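Local coordinates for protein flavin-dependent thymidylate synthase (Thermus thermophilus, PDB 6J61) that binds FAD in sites shared between subunits of a homotetramer and probably makes dTMP from dUMP, with methylenetetrahydrofolate as methyl donor and NADPH as reductant, at residues Arg25-Ala30 with Ser59-Val64; Ala30-Tyr35 with Arg43-Leu48; His83-Val88 with Trp170-His175. All coordinates share one frame; numbering follows the deposited sequence.

Interaction 1 of 3, residues Arg25-Ala30 with Ser59-Val64. With FAD (flavin-adenine dinucleotide), chain E.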
loop_
_atom_site.group_PDB
_atom_site.type_symbol
_atom_site.label_atom_id
_atom_site.label_comp_id
_atom_site.label_asym_id
_atom_site.label_seq_id
_atom_site.Cartn_x
_atom_site.Cartn_y
_atom_site.Cartn_z
ATOM N N ARG A 25 -23.779 -5.982 6.650
ATOM C CA ARG A 25 -23.662 -7.352 7.151
ATOM C C ARG A 25 -22.260 -7.917 6.987
ATOM O O ARG A 25 -21.811 -8.738 7.800
ATOM C CB ARG A 25 -24.660 -8.260 6.432
ATOM C CG ARG A 25 -26.113 -7.885 6.675
ATOM C CD ARG A 25 -27.044 -8.698 5.805
ATOM N NE ARG A 25 -26.512 -8.828 4.453
ATOM C CZ ARG A 25 -27.212 -9.246 3.407
ATOM N NH1 ARG A 25 -28.489 -9.575 3.546
ATOM N NH2 ARG A 25 -26.627 -9.339 2.222
ATOM N N ALA A 26 -21.569 -7.475 5.938
ATOM C CA ALA A 26 -20.221 -7.952 5.662
ATOM C C ALA A 26 -19.211 -7.481 6.722
ATOM O O ALA A 26 -18.295 -8.215 7.100
ATOM C CB ALA A 26 -19.799 -7.494 4.277
ATOM N N ILE A 27 -19.384 -6.252 7.201
ATOM C CA ILE A 27 -18.490 -5.707 8.214
ATOM C C ILE A 27 -18.592 -6.565 9.470
ATOM O O ILE A 27 -17.588 -7.063 10.001
ATOM C CB ILE A 27 -18.884 -4.278 8.567
ATOM C CG1 ILE A 27 -19.084 -3.471 7.296
ATOM C CG2 ILE A 27 -17.814 -3.646 9.408
ATOM C CD1 ILE A 27 -19.713 -2.126 7.533
ATOM N N VAL A 28 -19.830 -6.749 9.921
ATOM C CA VAL A 28 -20.118 -7.531 11.116
ATOM C C VAL A 28 -19.691 -9.003 10.958
ATOM O O VAL A 28 -19.160 -9.616 11.889
ATOM C CB VAL A 28 -21.639 -7.415 11.468
ATOM C CG1 VAL A 28 -22.485 -8.260 10.526
ATOM C CG2 VAL A 28 -21.868 -7.802 12.891
ATOM N N GLN A 29 -19.912 -9.558 9.771
ATOM C CA GLN A 29 -19.540 -10.936 9.483
ATOM C C GLN A 29 -18.021 -11.133 9.620
ATOM O O GLN A 29 -17.557 -12.046 10.319
ATOM C CB GLN A 29 -19.993 -11.302 8.065
ATOM C CG GLN A 29 -19.361 -12.569 7.504
ATOM C CD GLN A 29 -19.724 -12.804 6.052
ATOM O OE1 GLN A 29 -19.523 -11.944 5.195
ATOM N NE2 GLN A 29 -20.261 -13.980 5.769
ATOM N N ALA A 30 -17.250 -10.284 8.941
ATOM C CA ALA A 30 -15.787 -10.359 9.000
ATOM C C ALA A 30 -15.299 -10.103 10.429
ATOM O O ALA A 30 -14.343 -10.721 10.888
ATOM C CB ALA A 30 -15.171 -9.340 8.049
ATOM N N SER A 59 -10.086 -3.143 10.060
ATOM C CA SER A 59 -10.094 -4.314 9.180
ATOM C C SER A 59 -11.469 -4.744 8.662
ATOM O O SER A 59 -11.634 -5.008 7.467
ATOM C CB SER A 59 -9.434 -5.507 9.874
ATOM O OG SER A 59 -8.052 -5.572 9.577
ATOM N N PRO A 60 -12.470 -4.834 9.555
ATOM C CA PRO A 60 -13.822 -5.241 9.152
ATOM C C PRO A 60 -14.402 -4.386 8.041
ATOM O O PRO A 60 -15.075 -4.901 7.134
ATOM C CB PRO A 60 -14.612 -5.133 10.447
ATOM C CG PRO A 60 -13.586 -5.551 11.468
ATOM C CD PRO A 60 -12.363 -4.763 11.022
ATOM N N PHE A 61 -14.129 -3.083 8.106
ATOM C CA PHE A 61 -14.620 -2.151 7.103
ATOM C C PHE A 61 -13.927 -2.305 5.749
ATOM O O PHE A 61 -14.416 -1.820 4.729
ATOM C CB PHE A 61 -14.481 -0.717 7.612
ATOM C CG PHE A 61 -15.344 -0.420 8.807
ATOM C CD1 PHE A 61 -14.921 -0.753 10.089
ATOM C CD2 PHE A 61 -16.599 0.162 8.647
ATOM C CE1 PHE A 61 -15.739 -0.509 11.196
ATOM C CE2 PHE A 61 -17.422 0.409 9.744
ATOM C CZ PHE A 61 -16.993 0.073 11.018
ATOM N N GLU A 62 -12.786 -2.975 5.729
ATOM C CA GLU A 62 -12.088 -3.176 4.470
ATOM C C GLU A 62 -12.679 -4.361 3.710
ATOM O O GLU A 62 -12.304 -4.600 2.554
ATOM C CB GLU A 62 -10.606 -3.430 4.710
ATOM C CG GLU A 62 -9.745 -2.196 4.658
ATOM C CD GLU A 62 -8.308 -2.508 5.013
ATOM O OE1 GLU A 62 -8.009 -2.621 6.211
ATOM O OE2 GLU A 62 -7.477 -2.664 4.096
ATOM N N MET A 63 -13.594 -5.094 4.354
ATOM C CA MET A 63 -14.217 -6.246 3.720
ATOM C C MET A 63 -15.355 -5.851 2.800
ATOM O O MET A 63 -15.993 -6.710 2.195
ATOM C CB MET A 63 -14.717 -7.253 4.756
ATOM C CG MET A 63 -13.611 -7.944 5.552
ATOM S SD MET A 63 -12.257 -8.497 4.507
ATOM C CE MET A 63 -11.051 -9.085 5.691
ATOM N N VAL A 64 -15.609 -4.551 2.699
ATOM C CA VAL A 64 -16.654 -4.016 1.832
ATOM C C VAL A 64 -15.957 -3.208 0.738
ATOM O O VAL A 64 -15.077 -2.403 1.034
ATOM C CB VAL A 64 -17.614 -3.109 2.632
ATOM C CG1 VAL A 64 -18.516 -2.319 1.687
ATOM C CG2 VAL A 64 -18.446 -3.963 3.589
HETATM P PA FAD E . -1.506 0.041 8.327
HETATM O O1A FAD E . -1.537 -1.430 8.126
HETATM O O2A FAD E . 0.035 0.529 8.443
HETATM O O5B FAD E . -2.202 0.735 7.067
HETATM C C5B FAD E . -2.356 2.128 7.329
HETATM C C4B FAD E . -3.378 2.684 6.338
HETATM O O4B FAD E . -2.903 2.488 4.981
HETATM C C3B FAD E . -4.701 1.948 6.454
HETATM O O3B FAD E . -5.582 2.548 7.402
HETATM C C2B FAD E . -5.237 1.982 5.031
HETATM O O2B FAD E . -5.954 3.200 4.813
HETATM C C1B FAD E . -3.952 1.876 4.167
HETATM N N9A FAD E . -3.587 0.471 3.810
HETATM C C8A FAD E . -2.433 -0.192 4.157
HETATM N N7A FAD E . -2.430 -1.398 3.679
HETATM C C5A FAD E . -3.569 -1.607 2.988
HETATM C C6A FAD E . -4.113 -2.700 2.258
HETATM N N6A FAD E . -3.406 -3.888 2.157
HETATM N N1A FAD E . -5.333 -2.555 1.666
HETATM C C2A FAD E . -6.028 -1.408 1.758
HETATM N N3A FAD E . -5.549 -0.356 2.436
HETATM C C4A FAD E . -4.339 -0.410 3.059
HETATM N N1 FAD E . -7.020 -6.985 13.842
HETATM C C2 FAD E . -7.433 -8.252 13.707
HETATM O O2 FAD E . -6.964 -8.922 12.792
HETATM N N3 FAD E . -8.345 -8.826 14.537
HETATM C C4 FAD E . -8.919 -8.137 15.584
HETATM O O4 FAD E . -9.735 -8.668 16.317
HETATM C C4X FAD E . -8.502 -6.715 15.781
HETATM N N5 FAD E . -8.986 -5.941 16.749
HETATM C C5X FAD E . -8.589 -4.648 16.906
HETATM C C6 FAD E . -9.144 -3.852 17.966
HETATM C C7 FAD E . -8.748 -2.529 18.140
HETATM C C7M FAD E . -9.363 -1.733 19.272
HETATM C C8 FAD E . -7.776 -1.939 17.263
HETATM C C8M FAD E . -7.335 -0.500 17.441
HETATM C C9 FAD E . -7.213 -2.694 16.216
HETATM C C9A FAD E . -7.604 -4.060 16.011
HETATM N N10 FAD E . -7.057 -4.860 14.956
HETATM C C10 FAD E . -7.486 -6.178 14.816
HETATM C "C1'" FAD E . -6.047 -4.344 14.015
HETATM C "C2'" FAD E . -6.650 -3.531 12.859
HETATM O "O2'" FAD E . -7.743 -4.236 12.265
HETATM C "C3'" FAD E . -5.546 -3.234 11.807
HETATM O "O3'" FAD E . -5.104 -4.446 11.177
HETATM C "C4'" FAD E . -4.326 -2.525 12.455
HETATM O "O4'" FAD E . -4.754 -1.616 13.487
HETATM C "C5'" FAD E . -3.565 -1.744 11.394
HETATM O "O5'" FAD E . -4.249 -0.508 11.182
HETATM P P FAD E . -3.873 0.051 9.736
HETATM O O1P FAD E . -4.207 -0.970 8.705
HETATM O O2P FAD E . -4.728 1.383 9.493
HETATM O O3P FAD E . -2.274 0.446 9.724
#

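Interaction 2 of 3, residues Ala30-Tyr35 with Arg43-Leu48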
loop_
_atom_site.group_PDB
_atom_site.type_symbol
_atom_site.label_atom_id
_atom_site.label_comp_id
_atom_site.label_asym_id
_atom_site.label_seq_id
_atom_site.Cartn_x
_atom_site.Cartn_y
_atom_site.Cartn_z
ATOM N N ALA A 30 -17.250 -10.284 8.941
ATOM C CA ALA A 30 -15.787 -10.359 9.000
ATOM C C ALA A 30 -15.299 -10.103 10.429
ATOM O O ALA A 30 -14.343 -10.721 10.888
ATOM C CB ALA A 30 -15.171 -9.340 8.049
ATOM N N ALA A 31 -15.958 -9.185 11.129
ATOM C CA ALA A 31 -15.578 -8.877 12.496
ATOM C C ALA A 31 -15.727 -10.121 13.357
ATOM O O ALA A 31 -14.912 -10.374 14.248
ATOM C CB ALA A 31 -16.443 -7.747 13.042
ATOM N N ARG A 32 -16.755 -10.913 13.086
ATOM C CA ARG A 32 -16.971 -12.122 13.874
ATOM C C ARG A 32 -16.286 -13.352 13.268
ATOM O O ARG A 32 -16.356 -14.443 13.827
ATOM C CB ARG A 32 -18.478 -12.372 14.052
ATOM C CG ARG A 32 -19.213 -11.211 14.745
ATOM C CD ARG A 32 -20.694 -11.497 14.983
ATOM N NE ARG A 32 -21.369 -10.385 15.652
ATOM C CZ ARG A 32 -22.471 -9.796 15.191
ATOM N NH1 ARG A 32 -23.028 -10.218 14.064
ATOM N NH2 ARG A 32 -23.001 -8.764 15.825
ATOM N N VAL A 33 -15.607 -13.165 12.137
ATOM C CA VAL A 33 -14.912 -14.264 11.457
ATOM C C VAL A 33 -15.828 -15.482 11.481
ATOM O O VAL A 33 -15.464 -16.544 11.967
ATOM C CB VAL A 33 -13.597 -14.614 12.169
ATOM C CG1 VAL A 33 -12.731 -15.498 11.272
ATOM C CG2 VAL A 33 -12.862 -13.347 12.543
ATOM N N SER A 34 -17.024 -15.302 10.940
ATOM C CA SER A 34 -18.048 -16.333 10.929
ATOM C C SER A 34 -17.938 -17.392 9.846
ATOM O O SER A 34 -17.393 -17.148 8.765
ATOM C CB SER A 34 -19.425 -15.667 10.835
ATOM O OG SER A 34 -20.460 -16.630 10.895
ATOM N N TYR A 35 -18.470 -18.574 10.157
ATOM C CA TYR A 35 -18.492 -19.689 9.219
ATOM C C TYR A 35 -19.714 -19.449 8.343
ATOM O O TYR A 35 -19.818 -19.968 7.237
ATOM C CB TYR A 35 -18.664 -21.022 9.952
ATOM C CG TYR A 35 -17.480 -21.467 10.790
ATOM C CD1 TYR A 35 -16.949 -20.641 11.786
ATOM C CD2 TYR A 35 -16.912 -22.732 10.610
ATOM C CE1 TYR A 35 -15.882 -21.066 12.587
ATOM C CE2 TYR A 35 -15.847 -23.165 11.405
ATOM C CZ TYR A 35 -15.337 -22.328 12.390
ATOM O OH TYR A 35 -14.283 -22.749 13.175
ATOM N N ARG A 43 -29.974 -3.870 15.803
ATOM C CA ARG A 43 -29.428 -2.927 16.770
ATOM C C ARG A 43 -28.146 -3.496 17.364
ATOM O O ARG A 43 -27.283 -2.755 17.839
ATOM C CB ARG A 43 -30.449 -2.566 17.862
ATOM C CG ARG A 43 -31.185 -3.704 18.512
ATOM C CD ARG A 43 -32.404 -3.143 19.232
ATOM N NE ARG A 43 -32.019 -2.323 20.373
ATOM C CZ ARG A 43 -31.686 -2.821 21.561
ATOM N NH1 ARG A 43 -31.703 -4.135 21.750
ATOM N NH2 ARG A 43 -31.316 -2.012 22.552
ATOM N N GLU A 44 -28.007 -4.815 17.305
ATOM C CA GLU A 44 -26.807 -5.455 17.824
ATOM C C GLU A 44 -25.667 -5.255 16.817
ATOM O O GLU A 44 -24.509 -5.065 17.204
ATOM C CB GLU A 44 -27.059 -6.941 18.048
ATOM C CG GLU A 44 -25.982 -7.621 18.838
ATOM C CD GLU A 44 -26.535 -8.720 19.735
ATOM O OE1 GLU A 44 -25.724 -9.413 20.400
ATOM O OE2 GLU A 44 -27.778 -8.887 19.777
ATOM N N ASP A 45 -26.009 -5.290 15.526
ATOM C CA ASP A 45 -25.025 -5.106 14.470
ATOM C C ASP A 45 -24.662 -3.621 14.369
ATOM O O ASP A 45 -23.500 -3.262 14.150
ATOM C CB ASP A 45 -25.567 -5.640 13.137
ATOM C CG ASP A 45 -25.627 -7.160 13.102
ATOM O OD1 ASP A 45 -25.093 -7.802 14.036
ATOM O OD2 ASP A 45 -26.196 -7.721 12.137
ATOM N N ALA A 46 -25.656 -2.759 14.536
ATOM C CA ALA A 46 -25.420 -1.331 14.506
ATOM C C ALA A 46 -24.482 -1.033 15.674
ATOM O O ALA A 46 -23.528 -0.279 15.542
ATOM C CB ALA A 46 -26.726 -0.583 14.678
ATOM N N ALA A 47 -24.750 -1.654 16.815
ATOM C CA ALA A 47 -23.928 -1.458 17.998
ATOM C C ALA A 47 -22.488 -1.920 17.752
ATOM O O ALA A 47 -21.542 -1.213 18.110
ATOM C CB ALA A 47 -24.534 -2.207 19.191
ATOM N N LEU A 48 -22.324 -3.101 17.152
ATOM C CA LEU A 48 -20.993 -3.628 16.865
ATOM C C LEU A 48 -20.317 -2.714 15.847
ATOM O O LEU A 48 -19.157 -2.339 15.997
ATOM C CB LEU A 48 -21.067 -5.039 16.270
ATOM C CG LEU A 48 -19.937 -6.047 16.574
ATOM C CD1 LEU A 48 -19.873 -7.092 15.458
ATOM C CD2 LEU A 48 -18.597 -5.345 16.711
#

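Interaction 3 of 3, residues His83-Val88 with Trp170-His175. With FAD (flavin-adenine dinucleotide), chain N.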
loop_
_atom_site.group_PDB
_atom_site.type_symbol
_atom_site.label_atom_id
_atom_site.label_comp_id
_atom_site.label_asym_id
_atom_site.label_seq_id
_atom_site.Cartn_x
_atom_site.Cartn_y
_atom_site.Cartn_z
ATOM N N HIS A 83 -4.780 9.638 -3.852
ATOM C CA HIS A 83 -5.170 8.558 -2.955
ATOM C C HIS A 83 -4.689 7.260 -3.580
ATOM O O HIS A 83 -5.267 6.750 -4.548
ATOM C CB HIS A 83 -6.688 8.551 -2.774
ATOM C CG HIS A 83 -7.216 9.803 -2.146
ATOM N ND1 HIS A 83 -7.473 9.909 -0.796
ATOM C CD2 HIS A 83 -7.485 11.022 -2.675
ATOM C CE1 HIS A 83 -7.874 11.137 -0.521
ATOM N NE2 HIS A 83 -7.889 11.832 -1.642
ATOM N N ARG A 84 -3.623 6.732 -2.993
ATOM C CA ARG A 84 -2.952 5.539 -3.463
ATOM C C ARG A 84 -3.571 4.203 -3.106
ATOM O O ARG A 84 -3.246 3.194 -3.732
ATOM C CB ARG A 84 -1.505 5.570 -2.963
ATOM C CG ARG A 84 -0.691 6.743 -3.492
ATOM C CD ARG A 84 0.527 7.011 -2.619
ATOM N NE ARG A 84 0.132 7.415 -1.268
ATOM C CZ ARG A 84 0.975 7.784 -0.307
ATOM N NH1 ARG A 84 2.279 7.805 -0.538
ATOM N NH2 ARG A 84 0.507 8.123 0.891
ATOM N N THR A 85 -4.457 4.185 -2.117
ATOM C CA THR A 85 -5.057 2.932 -1.675
ATOM C C THR A 85 -6.164 2.404 -2.577
ATOM O O THR A 85 -6.845 1.442 -2.232
ATOM C CB THR A 85 -5.617 3.061 -0.240
ATOM O OG1 THR A 85 -6.569 4.133 -0.194
ATOM C CG2 THR A 85 -4.486 3.325 0.766
ATOM N N ALA A 86 -6.343 3.017 -3.733
ATOM C CA ALA A 86 -7.380 2.569 -4.638
ATOM C C ALA A 86 -6.832 1.966 -5.938
ATOM O O ALA A 86 -5.648 2.074 -6.244
ATOM C CB ALA A 86 -8.315 3.732 -4.954
ATOM N N SER A 87 -7.708 1.313 -6.686
ATOM C CA SER A 87 -7.336 0.729 -7.962
ATOM C C SER A 87 -8.052 1.581 -9.008
ATOM O O SER A 87 -9.271 1.750 -8.960
ATOM C CB SER A 87 -7.786 -0.733 -8.037
ATOM O OG SER A 87 -7.086 -1.540 -7.095
ATOM N N VAL A 88 -7.298 2.142 -9.938
ATOM C CA VAL A 88 -7.899 2.994 -10.945
ATOM C C VAL A 88 -7.492 2.573 -12.338
ATOM O O VAL A 88 -6.424 1.989 -12.521
ATOM C CB VAL A 88 -7.495 4.483 -10.722
ATOM C CG1 VAL A 88 -6.112 4.561 -10.128
ATOM C CG2 VAL A 88 -7.480 5.236 -12.040
ATOM N N TRP A 170 -12.927 3.542 -10.486
ATOM C CA TRP A 170 -12.320 3.725 -9.179
ATOM C C TRP A 170 -12.817 2.602 -8.270
ATOM O O TRP A 170 -14.015 2.472 -8.011
ATOM C CB TRP A 170 -12.706 5.112 -8.641
ATOM C CG TRP A 170 -12.111 5.495 -7.308
ATOM C CD1 TRP A 170 -12.723 5.443 -6.081
ATOM C CD2 TRP A 170 -10.786 5.974 -7.070
ATOM N NE1 TRP A 170 -11.855 5.860 -5.096
ATOM C CE2 TRP A 170 -10.659 6.190 -5.675
ATOM C CE3 TRP A 170 -9.688 6.243 -7.899
ATOM C CZ2 TRP A 170 -9.481 6.659 -5.095
ATOM C CZ3 TRP A 170 -8.506 6.715 -7.316
ATOM C CH2 TRP A 170 -8.415 6.915 -5.928
ATOM N N LYS A 171 -11.881 1.770 -7.817
ATOM C CA LYS A 171 -12.186 0.641 -6.929
ATOM C C LYS A 171 -11.550 0.881 -5.562
ATOM O O LYS A 171 -10.325 0.998 -5.451
ATOM C CB LYS A 171 -11.636 -0.659 -7.519
ATOM C CG LYS A 171 -12.163 -1.904 -6.828
ATOM C CD LYS A 171 -11.281 -2.386 -5.681
ATOM C CE LYS A 171 -10.083 -3.142 -6.185
ATOM N NZ LYS A 171 -9.096 -3.439 -5.111
ATOM N N GLN A 172 -12.371 0.933 -4.519
ATOM C CA GLN A 172 -11.843 1.190 -3.186
ATOM C C GLN A 172 -12.686 0.600 -2.065
ATOM O O GLN A 172 -13.905 0.573 -2.146
ATOM C CB GLN A 172 -11.702 2.705 -2.998
ATOM C CG GLN A 172 -10.937 3.138 -1.771
ATOM C CD GLN A 172 -10.540 4.587 -1.861
ATOM O OE1 GLN A 172 -11.346 5.430 -2.267
ATOM N NE2 GLN A 172 -9.298 4.895 -1.491
ATOM N N ASP A 173 -12.017 0.136 -1.017
ATOM C CA ASP A 173 -12.683 -0.451 0.135
ATOM C C ASP A 173 -13.324 0.623 1.007
ATOM O O ASP A 173 -12.879 1.766 1.026
ATOM C CB ASP A 173 -11.685 -1.292 0.944
ATOM C CG ASP A 173 -10.564 -0.464 1.552
ATOM O OD1 ASP A 173 -10.813 0.235 2.561
ATOM O OD2 ASP A 173 -9.431 -0.517 1.019
ATOM N N LEU A 174 -14.377 0.243 1.725
ATOM C CA LEU A 174 -15.121 1.175 2.571
ATOM C C LEU A 174 -14.270 2.002 3.555
ATOM O O LEU A 174 -14.489 3.208 3.724
ATOM C CB LEU A 174 -16.226 0.421 3.323
ATOM C CG LEU A 174 -17.176 1.289 4.159
ATOM C CD1 LEU A 174 -17.681 2.480 3.342
ATOM C CD2 LEU A 174 -18.334 0.429 4.647
ATOM N N HIS A 175 -13.306 1.349 4.191
ATOM C CA HIS A 175 -12.420 2.012 5.131
ATOM C C HIS A 175 -11.678 3.179 4.470
ATOM O O HIS A 175 -11.661 4.298 4.985
ATOM C CB HIS A 175 -11.424 0.999 5.679
ATOM C CG HIS A 175 -10.270 1.613 6.406
ATOM N ND1 HIS A 175 -10.421 2.656 7.296
ATOM C CD2 HIS A 175 -8.952 1.305 6.402
ATOM C CE1 HIS A 175 -9.243 2.963 7.809
ATOM N NE2 HIS A 175 -8.337 2.158 7.284
HETATM P PA FAD N . -4.228 7.499 0.472
HETATM O O1A FAD N . -3.363 7.819 -0.691
HETATM O O2A FAD N . -5.519 6.667 -0.033
HETATM O O5B FAD N . -3.384 6.604 1.501
HETATM C C5B FAD N . -4.124 6.437 2.713
HETATM C C4B FAD N . -3.141 5.953 3.773
HETATM O O4B FAD N . -2.583 4.687 3.356
HETATM C C3B FAD N . -1.971 6.914 3.908
HETATM O O3B FAD N . -2.210 7.972 4.836
HETATM C C2B FAD N . -0.818 6.010 4.321
HETATM O O2B FAD N . -0.785 5.871 5.747
HETATM C C1B FAD N . -1.127 4.677 3.588
HETATM N N9A FAD N . -0.389 4.519 2.297
HETATM C C8A FAD N . -0.947 4.259 1.068
HETATM N N7A FAD N . -0.027 4.173 0.147
HETATM C C5A FAD N . 1.186 4.367 0.704
HETATM C C6A FAD N . 2.529 4.390 0.218
HETATM N N6A FAD N . 2.793 4.179 -1.123
HETATM N N1A FAD N . 3.537 4.621 1.090
HETATM C C2A FAD N . 3.300 4.829 2.394
HETATM N N3A FAD N . 2.055 4.817 2.896
HETATM C C4A FAD N . 0.982 4.595 2.100
HETATM N N1 FAD N . -0.303 17.145 -1.971
HETATM C C2 FAD N . 0.699 17.695 -2.676
HETATM O O2 FAD N . 1.337 16.979 -3.429
HETATM N N3 FAD N . 1.037 19.005 -2.590
HETATM C C4 FAD N . 0.366 19.880 -1.758
HETATM O O4 FAD N . 0.685 21.058 -1.692
HETATM C C4X FAD N . -0.763 19.329 -0.939
HETATM N N5 FAD N . -1.482 20.071 -0.096
HETATM C C5X FAD N . -2.502 19.546 0.641
HETATM C C6 FAD N . -3.243 20.389 1.543
HETATM C C7 FAD N . -4.285 19.865 2.304
HETATM C C7M FAD N . -5.037 20.792 3.241
HETATM C C8 FAD N . -4.638 18.475 2.199
HETATM C C8M FAD N . -5.767 17.890 3.019
HETATM C C9 FAD N . -3.933 17.627 1.326
HETATM C C9A FAD N . -2.851 18.134 0.529
HETATM N N10 FAD N . -2.105 17.298 -0.369
HETATM C C10 FAD N . -1.061 17.866 -1.108
HETATM C "C1'" FAD N . -2.403 15.853 -0.542
HETATM C "C2'" FAD N . -1.856 14.959 0.600
HETATM O "O2'" FAD N . -0.451 15.160 0.780
HETATM C "C3'" FAD N . -2.140 13.469 0.284
HETATM O "O3'" FAD N . -1.383 13.061 -0.871
HETATM C "C4'" FAD N . -3.661 13.225 0.025
HETATM O "O4'" FAD N . -4.462 13.960 0.970
HETATM C "C5'" FAD N . -3.987 11.738 0.148
HETATM O "O5'" FAD N . -4.031 11.409 1.535
HETATM P P FAD N . -3.569 9.879 1.739
HETATM O O1P FAD N . -2.271 9.631 1.047
HETATM O O2P FAD N . -3.413 9.636 3.314
HETATM O O3P FAD N . -4.770 8.895 1.160
HETATM O O HOH W 1 -7.999 7.161 0.547
#

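Interaction 1 of 3, residues Arg25-Ala30 with Ser59-Val64
The turn that leads into strand 65-73 supplies two residues of the FAD pocket, and its inner side is bedded on helix 24-32. Ile27 is the centre of the contact. With its CG1 anti to the carbonyl carbon (chi1 -48°), the CG2 branch faces the turn and stands squarely over the middle of the Phe61 ring, a CH-pi contact of 3.9 Å from Ile27 CG2 to the centroid. The same methyl meets Pro60 CB at 3.7 Å. On the other branch, Ile27 CG1 packs against Val64 CG2 at 3.8 Å and its CD1 reaches Phe61 CD2; Val64 CG2 also touches Ala26 CB. One turn further along the helix, Ala30 CB presses on Met63 CG. Ser59 and Glu62, which make no contact with the helix, carry the polar links: Ser59 N gives a weak hydrogen bond to FAD O2' (3.4 Å), and the Ser59 hydroxyl bonds to Val88 O of the second subunit. Glu62 OE2 lies beside the adenine and is salt-bridged to Arg84 of the third subunit. Side-chain contacts between the segments are apolar and buried, consistent with a division in which the Ser59 and Glu62 side chains serve cofactor and neighbouring subunits.

Interaction 2 of 3, residues Ala30-Tyr35 with Arg43-Leu48
A single arginine carries the polar part of this contact. Arg32, in the last turn of helix 24-32, sets CG beside its backbone N and then runs fully extended from CG to NE, which brings the guanidinium up to helix 42-54. There it takes Asp45 end-on: Arg32 NH2 and NH1 both donate to Asp45 OD1, at 2.9 Å and 3.2 Å respectively. The NH2 bond is the straighter (154°) and meets OD1 nearly along its C-O axis, whereas NH1 comes from above the carboxylate plane. OD1 lies in the guanidinium plane, yet the two flat groups are turned 42° from each other, so this is not the coplanar arrangement in which each oxygen takes one nitrogen. Beside Asp45 OD1, Arg32 NH1 has a main acceptor in Gly38 O, and the second carboxylate oxygen, OD2, is engaged weakly by Lys40 N; both partners belong to the connecting loop. Glu44 O, which accepts from Leu48 N within its helix, sits near the guanidinium edge, and the Glu44 carboxylate is a more distant opposite charge that could add to the attraction. One guanidinium face is covered by Leu48 CD1, 3.6 Å from Arg32 NE, and that methyl also meets Ala31 CB. Beyond Arg32 the chain turns with positive phi at Val33 (43°) in a Schellman motif, where Val33 N bonds weakly to Ala30 O. Ser34 OG then bonds to Gly36 N, and Ser34 O accepts from Tyr169 and Arg16 of the second subunit. The arrangement is a surface contact between two consecutive helices joined by a short loop, the first ended by a Schellman turn: a salt bridge spans them, the same two side chains also bond to the loop backbone, and the following residues reach the second subunit.

Interaction 3 of 3, residues His83-Val88 with Trp170-His175
The six-membered ring of Trp170 carries Ala86 CB over one face in a CH-pi contact, with His83 O at its edge and the ring of Trp80 meeting it edge-to-face. The Arg84 guanidinium lies over the FAD adenine, with adenine C5A 3.6 Å above the guanidinium plane, while NH2 bonds to phosphate atom O1P. His83 has FAD C5' over one face of its ring, offset toward the rim, and its NE2 is bonded to Arg184. Strand pairing follows on from this FAD-binding loop: strand 87-90, part of the ThyX motif and outermost of the sheet within this chain, runs antiparallel to strand 165-173, and the hydrogen-bonded pair Ser87-Lys171 closes with Ser87 N to Lys171 O at 2.9 Å and Lys171 N to Ser87 O at 2.8 Å. Just before the strand, the backbone turns onto the pyrophosphate, Arg84 N donating to FAD O1A at 2.6 Å. Thr85 OG1 donates to FAD O2A (2.7 Å) and receives Gln172 NE2 (3.1 Å), which lies with OG1 in its amide plane. At the other end of that amide, Trp170 NE1 reaches Gln172 OE1 from above the carbonyl plane. A water bonded to His83 ND1 donates to FAD O2A at 2.6 Å.

Overall arrangement
After strands 6-9 and 13-21, helix 24-32 is the first element to take part, and it serves two contacts, sharing Ala30. Its C-terminal end meets helix 42-54 in interaction 2, closing a short loop; the chain continues through that helix to the turn at 59-64, which returns to helix 24-32 and closes the wider loop of interaction 1 around the smaller one. The two touch where Val28 meets Leu48 and Pro60 meets Ala31. Interaction 3 follows in series, spanning a long excursion from the ThyX motif to strand 165-173. A probable backbone hydrogen bond between Val64 O and Leu174 N joins the turn before strand 65-73 to the start of helix 174-184, linking interactions 1 and 3; interactions 2 and 3 do not touch.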